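Local coordinates for O-succinylhomoserine sulfhydrylase (Mycobacterium tuberculosis, PDB 3NDN), which makes L-homocysteine for methionine biosynthesis from O-succinyl-L-homoserine and hydrogen sulfide, using a pyridoxal 5'-phosphate cofactor held covalently as a Schiff base, at the interface of chains A and B and the interface of chains A and C. Residues are numbered along the deposited sequence; one frame, centred on the assembly and turned at random. Chains: chain A/B/C, O-succinylhomoserine sulfhydrylase.

Contact 1: the interface of chains A and B. Residues chain A 39, 41, 43, 46-49; chain B 39, 41, 43, 47-50.
Two extended segments of the homotetramer cross on a two-fold axis at A:Met48 and B:Met48, an antiparallel bridge in which each backbone N gives a hydrogen bond to the other chain's O, 3.1 Å in both directions and 164° at the hydrogen. The next residue, B:Tyr49, reaches into chain A. From CB the ring leaves with CG anti to the carbonyl carbon, beside the backbone N (chi1 -67°). CD1 and CE1 lie against the methyl of A:Ala47, B:Tyr49 CE1 3.5 Å from A:Ala47 CB. Over the opposite face of this ring edge, A:Glu43 OE1 comes 3.7 Å from B:Tyr49 CE1. A:Phe41 stands on that face too, edge-to-face with planes 76° apart, B:Tyr49 CZ 3.7 Å from A:Phe41 CD2. The phenol OH sits at the phenyl edge, in its plane. A:Glu43, bent at chi2, takes A:Ser39 N on OE2 and A:Ser39 OG on OE1, both through syn lone pairs, while A:Ser39 OG accepts from A:Phe41 N. Beside the bridge, water 2 joins A:Glu46 O to B:Leu50 N. A:Tyr49 repeats the insertion in chain B; this exchange helps join the two subunits, and A:Tyr49 OH and B:Tyr49 OH end 3.3 Å apart.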
loop_
_atom_site.group_PDB
_atom_site.type_symbol
_atom_site.label_atom_id
_atom_site.label_comp_id
_atom_site.label_asym_id
_atom_site.label_seq_id
_atom_site.Cartn_x
_atom_site.Cartn_y
_atom_site.Cartn_z
ATOM N N SER A 39 5.899 16.885 -7.802
ATOM C CA SER A 39 4.772 17.850 -7.759
ATOM C C SER A 39 5.189 19.208 -7.172
ATOM O O SER A 39 6.312 19.368 -6.692
ATOM C CB SER A 39 3.605 17.277 -6.932
ATOM O OG SER A 39 3.763 17.580 -5.550
ATOM N N PHE A 41 4.373 20.264 -4.388
ATOM C CA PHE A 41 4.679 20.076 -2.952
ATOM C C PHE A 41 6.176 19.831 -2.672
ATOM O O PHE A 41 6.622 19.930 -1.525
ATOM C CB PHE A 41 3.847 18.926 -2.333
ATOM C CG PHE A 41 2.357 19.125 -2.436
ATOM C CD1 PHE A 41 1.737 20.207 -1.808
ATOM C CD2 PHE A 41 1.569 18.234 -3.183
ATOM C CE1 PHE A 41 0.367 20.416 -1.919
ATOM C CE2 PHE A 41 0.189 18.430 -3.298
ATOM C CZ PHE A 41 -0.420 19.515 -2.665
ATOM N N GLU A 43 8.003 17.086 -2.698
ATOM C CA GLU A 43 8.318 15.882 -1.944
ATOM C C GLU A 43 9.686 15.321 -2.366
ATOM O O GLU A 43 10.019 15.316 -3.553
ATOM C CB GLU A 43 7.200 14.821 -2.134
ATOM C CG GLU A 43 7.036 14.255 -3.567
ATOM C CD GLU A 43 6.288 15.155 -4.557
ATOM O OE1 GLU A 43 5.705 16.191 -4.152
ATOM O OE2 GLU A 43 6.240 14.796 -5.767
ATOM N N GLU A 46 9.448 9.655 -4.189
ATOM C CA GLU A 46 8.525 9.528 -5.327
ATOM C C GLU A 46 7.044 9.277 -4.945
ATOM O O GLU A 46 6.731 8.364 -4.189
ATOM C CB GLU A 46 9.030 8.464 -6.316
ATOM C CG GLU A 46 10.412 8.769 -6.985
ATOM C CD GLU A 46 11.628 8.433 -6.097
ATOM O OE1 GLU A 46 11.489 8.206 -4.859
ATOM O OE2 GLU A 46 12.747 8.401 -6.650
ATOM N N ALA A 47 6.151 10.120 -5.464
ATOM C CA ALA A 47 4.717 10.045 -5.163
ATOM C C ALA A 47 3.980 8.900 -5.879
ATOM O O ALA A 47 4.366 8.496 -6.988
ATOM C CB ALA A 47 4.051 11.384 -5.515
ATOM N N MET A 48 2.910 8.400 -5.250
ATOM C CA MET A 48 2.079 7.303 -5.822
ATOM C C MET A 48 0.685 7.816 -6.196
ATOM O O MET A 48 -0.085 8.186 -5.310
ATOM C CB MET A 48 1.941 6.167 -4.798
ATOM C CG MET A 48 1.317 4.871 -5.346
ATOM S SD MET A 48 0.748 3.763 -4.028
ATOM C CE MET A 48 2.294 3.085 -3.424
ATOM N N TYR A 49 0.359 7.783 -7.495
ATOM C CA TYR A 49 -0.916 8.284 -8.017
ATOM C C TYR A 49 -1.901 7.149 -8.315
ATOM O O TYR A 49 -2.040 6.702 -9.465
ATOM C CB TYR A 49 -0.717 9.225 -9.242
ATOM C CG TYR A 49 0.053 10.513 -8.921
ATOM C CD1 TYR A 49 -0.621 11.660 -8.482
ATOM C CD2 TYR A 49 1.445 10.582 -9.056
ATOM C CE1 TYR A 49 0.081 12.835 -8.157
ATOM C CE2 TYR A 49 2.160 11.754 -8.734
ATOM C CZ TYR A 49 1.456 12.884 -8.302
ATOM O OH TYR A 49 2.113 14.064 -7.975
ATOM N N SER B 39 -2.664 17.776 -7.864
ATOM C CA SER B 39 -1.382 18.203 -8.465
ATOM C C SER B 39 -1.563 18.730 -9.899
ATOM O O SER B 39 -2.687 18.731 -10.428
ATOM C CB SER B 39 -0.361 17.032 -8.464
ATOM O OG SER B 39 -0.531 16.171 -9.602
ATOM N N PHE B 41 -0.795 17.153 -12.473
ATOM C CA PHE B 41 -1.223 16.010 -13.301
ATOM C C PHE B 41 -2.756 15.870 -13.412
ATOM O O PHE B 41 -3.256 15.122 -14.267
ATOM C CB PHE B 41 -0.615 14.683 -12.778
ATOM C CG PHE B 41 0.899 14.626 -12.813
ATOM C CD1 PHE B 41 1.595 14.724 -14.019
ATOM C CD2 PHE B 41 1.627 14.453 -11.631
ATOM C CE1 PHE B 41 3.002 14.667 -14.051
ATOM C CE2 PHE B 41 3.032 14.391 -11.644
ATOM C CZ PHE B 41 3.724 14.501 -12.857
ATOM N N GLU B 43 -4.982 14.312 -11.622
ATOM C CA GLU B 43 -5.584 13.051 -11.149
ATOM C C GLU B 43 -7.011 13.225 -10.568
ATOM O O GLU B 43 -7.235 14.096 -9.742
ATOM C CB GLU B 43 -4.659 12.421 -10.094
ATOM C CG GLU B 43 -4.571 13.201 -8.721
ATOM C CD GLU B 43 -3.549 14.359 -8.676
ATOM O OE1 GLU B 43 -2.881 14.667 -9.691
ATOM O OE2 GLU B 43 -3.421 14.967 -7.589
ATOM N N ALA B 47 -4.126 11.686 -4.369
ATOM C CA ALA B 47 -2.726 11.173 -4.360
ATOM C C ALA B 47 -2.177 10.764 -2.991
ATOM O O ALA B 47 -2.587 11.303 -1.958
ATOM C CB ALA B 47 -1.781 12.222 -5.009
ATOM N N MET B 48 -1.233 9.814 -2.978
ATOM C CA MET B 48 -0.599 9.346 -1.744
ATOM C C MET B 48 0.887 9.740 -1.741
ATOM O O MET B 48 1.683 9.220 -2.553
ATOM C CB MET B 48 -0.751 7.820 -1.613
ATOM C CG MET B 48 -0.480 7.262 -0.221
ATOM S SD MET B 48 -0.087 5.474 -0.185
ATOM C CE MET B 48 -1.627 4.753 -0.789
ATOM N N TYR B 49 1.260 10.664 -0.856
ATOM C CA TYR B 49 2.649 11.157 -0.782
ATOM C C TYR B 49 3.421 10.450 0.319
ATOM O O TYR B 49 3.514 10.952 1.464
ATOM C CB TYR B 49 2.715 12.695 -0.613
ATOM C CG TYR B 49 2.217 13.428 -1.842
ATOM C CD1 TYR B 49 3.039 13.587 -2.966
ATOM C CD2 TYR B 49 0.905 13.933 -1.901
ATOM C CE1 TYR B 49 2.569 14.245 -4.120
ATOM C CE2 TYR B 49 0.424 14.574 -3.042
ATOM C CZ TYR B 49 1.254 14.724 -4.154
ATOM O OH TYR B 49 0.773 15.360 -5.288
ATOM N N LEU B 50 3.961 9.284 -0.019
ATOM C CA LEU B 50 4.822 8.539 0.910
ATOM C C LEU B 50 6.247 9.121 0.922
ATOM O O LEU B 50 7.169 8.630 0.249
ATOM C CB LEU B 50 4.802 7.031 0.631
ATOM C CG LEU B 50 3.426 6.354 0.711
ATOM C CD1 LEU B 50 3.528 4.908 0.282
ATOM C CD2 LEU B 50 2.815 6.438 2.137
HETATM O O HOH W 1 8.128 7.032 -2.036
HETATM O O HOH W 2 4.557 7.701 -2.476
#

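Contact 2: the interface of chains A and C. Residues chain A 25-26, 28-29, 32; chain C 353, 363, 399-401, 404.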
loop_
_atom_site.group_PDB
_atom_site.type_symbol
_atom_site.label_atom_id
_atom_site.label_comp_id
_atom_site.label_asym_id
_atom_site.label_seq_id
_atom_site.Cartn_x
_atom_site.Cartn_y
_atom_site.Cartn_z
ATOM N N VAL A 25 26.938 11.457 -15.863
ATOM C CA VAL A 25 26.703 10.646 -14.648
ATOM C C VAL A 25 26.614 9.138 -14.958
ATOM O O VAL A 25 26.182 8.748 -16.048
ATOM C CB VAL A 25 25.443 11.132 -13.837
ATOM C CG1 VAL A 25 25.676 12.511 -13.236
ATOM C CG2 VAL A 25 24.191 11.124 -14.698
ATOM N N SER A 26 27.025 8.302 -14.003
ATOM C CA SER A 26 27.095 6.850 -14.194
ATOM C C SER A 26 25.752 6.106 -14.022
ATOM O O SER A 26 24.736 6.709 -13.620
ATOM C CB SER A 26 28.127 6.255 -13.247
ATOM O OG SER A 26 27.644 6.305 -11.916
ATOM N N ALA A 28 24.975 3.900 -11.761
ATOM C CA ALA A 28 24.573 3.883 -10.341
ATOM C C ALA A 28 23.778 5.131 -9.963
ATOM O O ALA A 28 22.747 5.052 -9.297
ATOM C CB ALA A 28 25.786 3.742 -9.435
ATOM N N THR A 29 24.278 6.287 -10.381
ATOM C CA THR A 29 23.628 7.572 -10.127
ATOM C C THR A 29 22.217 7.706 -10.747
ATOM O O THR A 29 21.287 8.208 -10.080
ATOM C CB THR A 29 24.559 8.718 -10.567
ATOM O OG1 THR A 29 25.774 8.637 -9.822
ATOM C CG2 THR A 29 23.934 10.056 -10.326
ATOM N N VAL A 32 19.493 5.843 -8.747
ATOM C CA VAL A 32 19.034 6.509 -7.525
ATOM C C VAL A 32 18.031 7.650 -7.784
ATOM O O VAL A 32 17.063 7.812 -7.029
ATOM C CB VAL A 32 20.242 7.021 -6.668
ATOM C CG1 VAL A 32 19.774 7.824 -5.456
ATOM C CG2 VAL A 32 21.132 5.819 -6.218
ATOM N N LEU C 353 23.255 18.111 -8.492
ATOM C CA LEU C 353 22.936 16.703 -8.255
ATOM C C LEU C 353 22.344 16.478 -6.846
ATOM O O LEU C 353 21.279 15.860 -6.700
ATOM C CB LEU C 353 24.193 15.829 -8.474
ATOM C CG LEU C 353 24.015 14.315 -8.518
ATOM C CD1 LEU C 353 23.091 13.878 -9.686
ATOM C CD2 LEU C 353 25.381 13.595 -8.596
ATOM N N ALA C 363 19.052 7.084 0.427
ATOM C CA ALA C 363 19.853 6.767 -0.772
ATOM C C ALA C 363 20.165 8.012 -1.639
ATOM O O ALA C 363 21.158 8.057 -2.385
ATOM C CB ALA C 363 19.081 5.726 -1.618
ATOM N N LEU C 399 23.717 6.762 -2.035
ATOM C CA LEU C 399 24.215 5.668 -2.872
ATOM C C LEU C 399 24.649 6.063 -4.306
ATOM O O LEU C 399 24.999 5.189 -5.088
ATOM C CB LEU C 399 23.161 4.522 -2.927
ATOM C CG LEU C 399 22.822 3.817 -1.595
ATOM C CD1 LEU C 399 21.635 2.863 -1.759
ATOM C CD2 LEU C 399 24.037 3.037 -1.042
ATOM N N GLU C 400 24.626 7.350 -4.666
ATOM C CA GLU C 400 25.180 7.759 -5.985
ATOM C C GLU C 400 26.678 7.408 -6.107
ATOM O O GLU C 400 27.351 7.224 -5.103
ATOM C CB GLU C 400 24.958 9.242 -6.287
ATOM C CG GLU C 400 23.508 9.750 -6.122
ATOM C CD GLU C 400 23.195 10.271 -4.704
ATOM O OE1 GLU C 400 23.834 9.828 -3.730
ATOM O OE2 GLU C 400 22.287 11.133 -4.566
ATOM N N ASP C 401 27.186 7.316 -7.337
ATOM C CA ASP C 401 28.620 7.124 -7.582
ATOM C C ASP C 401 29.444 8.204 -6.858
ATOM O O ASP C 401 29.145 9.400 -6.976
ATOM C CB ASP C 401 28.918 7.161 -9.090
ATOM C CG ASP C 401 30.403 7.019 -9.408
ATOM O OD1 ASP C 401 30.860 5.875 -9.595
ATOM O OD2 ASP C 401 31.121 8.042 -9.479
ATOM N N ASP C 404 30.860 11.075 -9.039
ATOM C CA ASP C 404 29.779 11.992 -9.450
ATOM C C ASP C 404 29.450 12.981 -8.316
ATOM O O ASP C 404 29.163 14.175 -8.569
ATOM C CB ASP C 404 28.510 11.198 -9.854
ATOM C CG ASP C 404 28.650 10.433 -11.191
ATOM O OD1 ASP C 404 29.549 10.745 -11.998
ATOM O OD2 ASP C 404 27.829 9.504 -11.454
#
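Extended backbone at A:Val25 and A:Ser26 turns into helix 27-33 of chain A, whose first turns face the C:Leu399 to C:Asp401 loop and the start of helix 402-413 in chain C. The carboxylate of C:Asp404 carries the contact, with CG anti to the carbonyl carbon (chi1 -71°). Its OD2 accepts three hydrogen bonds from chain A. A:Ser26 N approaches on the syn lone pair, 2.9 Å from C:Asp404 OD2 and almost straight at 177°. A:Thr29 OG1, placed beside its own backbone N, donates to the anti lone pair of C:Asp404 OD2 over 2.8 Å. A:Ser26 OG comes from above the carboxylate plane, 3.2 Å from C:Asp404 OD2. The threonine hydroxyl also accepts from C:Asp401 N, so it links a backbone N-H and a carboxylate of chain C. C:Asp401 in turn braces the acceptor residue, its OD2 taking C:Asp404 N. The other branch of A:Thr29, CG2, meets C:Leu353 CD1 tip to tip at 4.0 Å. One turn on, A:Val32 rests CG1 on C:Ala363 O and CG2 near C:Leu399. Such a multiply gripped carboxylate probably favours the ionised form. The site fastens the start of one subunit's helix 27-33 to the C-terminal helix of another, helping to hold the homotetramer together.

Contact 3: the interface of chains A and B. Residues chain A 51, 53-57, 72; chain B 38, 41-45.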
loop_
_atom_site.group_PDB
_atom_site.type_symbol
_atom_site.label_atom_id
_atom_site.label_comp_id
_atom_site.label_asym_id
_atom_site.label_seq_id
_atom_site.Cartn_x
_atom_site.Cartn_y
_atom_site.Cartn_z
ATOM N N THR A 51 -4.953 6.424 -9.261
ATOM C CA THR A 51 -6.112 6.942 -9.971
ATOM C C THR A 51 -6.215 6.187 -11.302
ATOM O O THR A 51 -5.176 5.877 -11.940
ATOM C CB THR A 51 -6.009 8.475 -10.217
ATOM O OG1 THR A 51 -7.287 8.980 -10.611
ATOM C CG2 THR A 51 -4.960 8.819 -11.318
ATOM N N GLY A 53 -8.535 7.540 -13.721
ATOM C CA GLY A 53 -8.895 8.658 -14.627
ATOM C C GLY A 53 -8.293 10.002 -14.244
ATOM O O GLY A 53 -7.640 10.109 -13.193
ATOM N N TYR A 54 -8.536 11.031 -15.084
ATOM C CA TYR A 54 -8.012 12.399 -14.914
ATOM C C TYR A 54 -9.135 13.412 -15.247
ATOM O O TYR A 54 -10.134 13.054 -15.887
ATOM C CB TYR A 54 -6.744 12.640 -15.785
ATOM C CG TYR A 54 -5.690 11.566 -15.503
ATOM C CD1 TYR A 54 -4.684 11.779 -14.550
ATOM C CD2 TYR A 54 -5.773 10.317 -16.107
ATOM C CE1 TYR A 54 -3.759 10.752 -14.226
ATOM C CE2 TYR A 54 -4.863 9.282 -15.787
ATOM C CZ TYR A 54 -3.848 9.525 -14.853
ATOM O OH TYR A 54 -2.947 8.512 -14.532
ATOM N N VAL A 55 -8.980 14.646 -14.790
ATOM C CA VAL A 55 -9.961 15.709 -15.069
ATOM C C VAL A 55 -9.361 16.811 -15.962
ATOM O O VAL A 55 -8.126 16.915 -16.086
ATOM C CB VAL A 55 -10.541 16.306 -13.746
ATOM C CG1 VAL A 55 -11.233 15.213 -12.922
ATOM C CG2 VAL A 55 -9.439 17.009 -12.913
ATOM N N TYR A 56 -10.217 17.640 -16.573
ATOM C CA TYR A 56 -9.762 18.698 -17.487
ATOM C C TYR A 56 -10.393 20.045 -17.117
ATOM O O TYR A 56 -11.538 20.089 -16.668
ATOM C CB TYR A 56 -10.106 18.348 -18.953
ATOM C CG TYR A 56 -9.797 16.915 -19.328
ATOM C CD1 TYR A 56 -8.485 16.514 -19.608
ATOM C CD2 TYR A 56 -10.805 15.947 -19.366
ATOM C CE1 TYR A 56 -8.179 15.199 -19.921
ATOM C CE2 TYR A 56 -10.509 14.615 -19.684
ATOM C CZ TYR A 56 -9.198 14.249 -19.967
ATOM O OH TYR A 56 -8.875 12.933 -20.269
ATOM N N GLY A 57 -9.628 21.127 -17.287
ATOM C CA GLY A 57 -10.096 22.491 -16.998
ATOM C C GLY A 57 -11.243 23.009 -17.862
ATOM O O GLY A 57 -11.987 23.899 -17.437
ATOM N N HIS A 72 -1.186 15.882 -21.627
ATOM C CA HIS A 72 -2.076 15.632 -20.475
ATOM C C HIS A 72 -2.415 14.135 -20.372
ATOM O O HIS A 72 -2.652 13.475 -21.393
ATOM C CB HIS A 72 -3.367 16.445 -20.694
ATOM C CG HIS A 72 -4.190 16.680 -19.460
ATOM N ND1 HIS A 72 -4.765 15.657 -18.736
ATOM C CD2 HIS A 72 -4.606 17.833 -18.873
ATOM C CE1 HIS A 72 -5.459 16.167 -17.731
ATOM N NE2 HIS A 72 -5.381 17.486 -17.793
ATOM N N ARG B 38 -5.373 18.714 -5.632
ATOM C CA ARG B 38 -4.856 18.019 -6.827
ATOM C C ARG B 38 -3.555 18.625 -7.336
ATOM O O ARG B 38 -3.375 19.838 -7.258
ATOM C CB ARG B 38 -5.892 18.013 -7.961
ATOM C CG ARG B 38 -7.152 17.199 -7.658
ATOM C CD ARG B 38 -8.069 17.125 -8.868
ATOM N NE ARG B 38 -9.124 16.105 -8.734
ATOM C CZ ARG B 38 -10.425 16.329 -8.910
ATOM N NH1 ARG B 38 -10.875 17.545 -9.234
ATOM N NH2 ARG B 38 -11.288 15.330 -8.789
ATOM N N PHE B 41 -0.795 17.153 -12.473
ATOM C CA PHE B 41 -1.223 16.010 -13.301
ATOM C C PHE B 41 -2.756 15.870 -13.412
ATOM O O PHE B 41 -3.256 15.122 -14.267
ATOM C CB PHE B 41 -0.615 14.683 -12.778
ATOM C CG PHE B 41 0.899 14.626 -12.813
ATOM C CD1 PHE B 41 1.595 14.724 -14.019
ATOM C CD2 PHE B 41 1.627 14.453 -11.631
ATOM C CE1 PHE B 41 3.002 14.667 -14.051
ATOM C CE2 PHE B 41 3.032 14.391 -11.644
ATOM C CZ PHE B 41 3.724 14.501 -12.857
ATOM N N GLU B 42 -3.500 16.568 -12.548
ATOM C CA GLU B 42 -4.980 16.563 -12.564
ATOM C C GLU B 42 -5.628 15.176 -12.408
ATOM O O GLU B 42 -6.678 14.895 -13.005
ATOM C CB GLU B 42 -5.545 17.277 -13.814
ATOM C CG GLU B 42 -5.026 18.710 -14.062
ATOM C CD GLU B 42 -6.044 19.564 -14.833
ATOM O OE1 GLU B 42 -5.889 19.742 -16.069
ATOM O OE2 GLU B 42 -7.021 20.044 -14.207
ATOM N N GLU B 43 -4.982 14.312 -11.622
ATOM C CA GLU B 43 -5.584 13.051 -11.149
ATOM C C GLU B 43 -7.011 13.225 -10.568
ATOM O O GLU B 43 -7.235 14.096 -9.742
ATOM C CB GLU B 43 -4.659 12.421 -10.094
ATOM C CG GLU B 43 -4.571 13.201 -8.721
ATOM C CD GLU B 43 -3.549 14.359 -8.676
ATOM O OE1 GLU B 43 -2.881 14.667 -9.691
ATOM O OE2 GLU B 43 -3.421 14.967 -7.589
ATOM N N THR B 44 -7.974 12.402 -10.986
ATOM C CA THR B 44 -9.337 12.455 -10.387
ATOM C C THR B 44 -9.352 12.061 -8.908
ATOM O O THR B 44 -9.937 12.785 -8.085
ATOM C CB THR B 44 -10.342 11.539 -11.132
ATOM O OG1 THR B 44 -10.321 11.850 -12.524
ATOM C CG2 THR B 44 -11.760 11.727 -10.584
ATOM N N ALA B 45 -8.741 10.905 -8.588
ATOM C CA ALA B 45 -8.646 10.383 -7.209
ATOM C C ALA B 45 -7.431 10.933 -6.453
ATOM O O ALA B 45 -6.429 11.314 -7.064
ATOM C CB ALA B 45 -8.619 8.826 -7.194
HETATM O O HOH W 3 -6.962 21.326 -17.661
#
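In this enzyme of the trans-sulfuration (Cys/Met metabolism) PLP family, extended segments of two subunits pair through an antiparallel bridge between A:Tyr54 and B:Glu43. The tight part follows the backbone. A:Val55 N donates to B:Glu42 O at 2.9 Å, nearly along the C=O axis. B:Thr44 N reaches A:Gly53 O from above the carbonyl plane, 3.2 Å away, and that same oxygen accepts A:Thr51 OG1 on an in-plane lone pair. A:Thr51 OG1, anti to its backbone N (chi1 -166°), also accepts B:Ala45 N at 3.1 Å, while the A:Thr51 and B:Glu43 side chains cross at about a right angle, CG2 against CB. CD1 of the A:Tyr54 ring lies 3.7 Å from B:Glu43 CA, alongside the backbone. A:Val55 is packed closely too, its CG1 3.5 Å from B:Thr44 OG1 and its CG2 over one face of the B:Arg38 guanidinium, toward the rim. That guanidinium is fixed within its own chain by an in-plane bond from NH2 to B:Thr44 O.

B:Glu42 has more surface hidden by the partner than any other residue here, yet its tip marks the looser, water-bridged end. Extended beyond CG, it brings its carboxylate to the NE2 edge of the A:His72 ring. A:His72 NE2 donates to B:Glu42 OE1 over 2.9 Å, in the ring plane but 42° above the carboxylate plane, and A:Tyr56 CD1 covers a face of the imidazole. B:Glu42 OE1 also contacts water 3, which lies 2.7 Å from A:Gly57 N.

Contacts 1 and 3 belong to one A–B interface, the centres of their C-alpha atoms about 12 Å apart, and they share B:Phe41 and B:Glu43. B:Glu43 therefore serves both, its carboxylate toward contact 1 and its backbone in the bridge of contact 3, so one short stretch of chain B is held on two sides. Contact 2 joins chain A to a different partner, chain C; its C-alpha centre lies about 23 Å from that of contact 1 and 33 Å from that of contact 3. Its chain A segment, around helix 27-33, shortly precedes the contact 1 residues in sequence. The N-terminal region of each subunit thus touches two neighbours, consistent with the homotetramer.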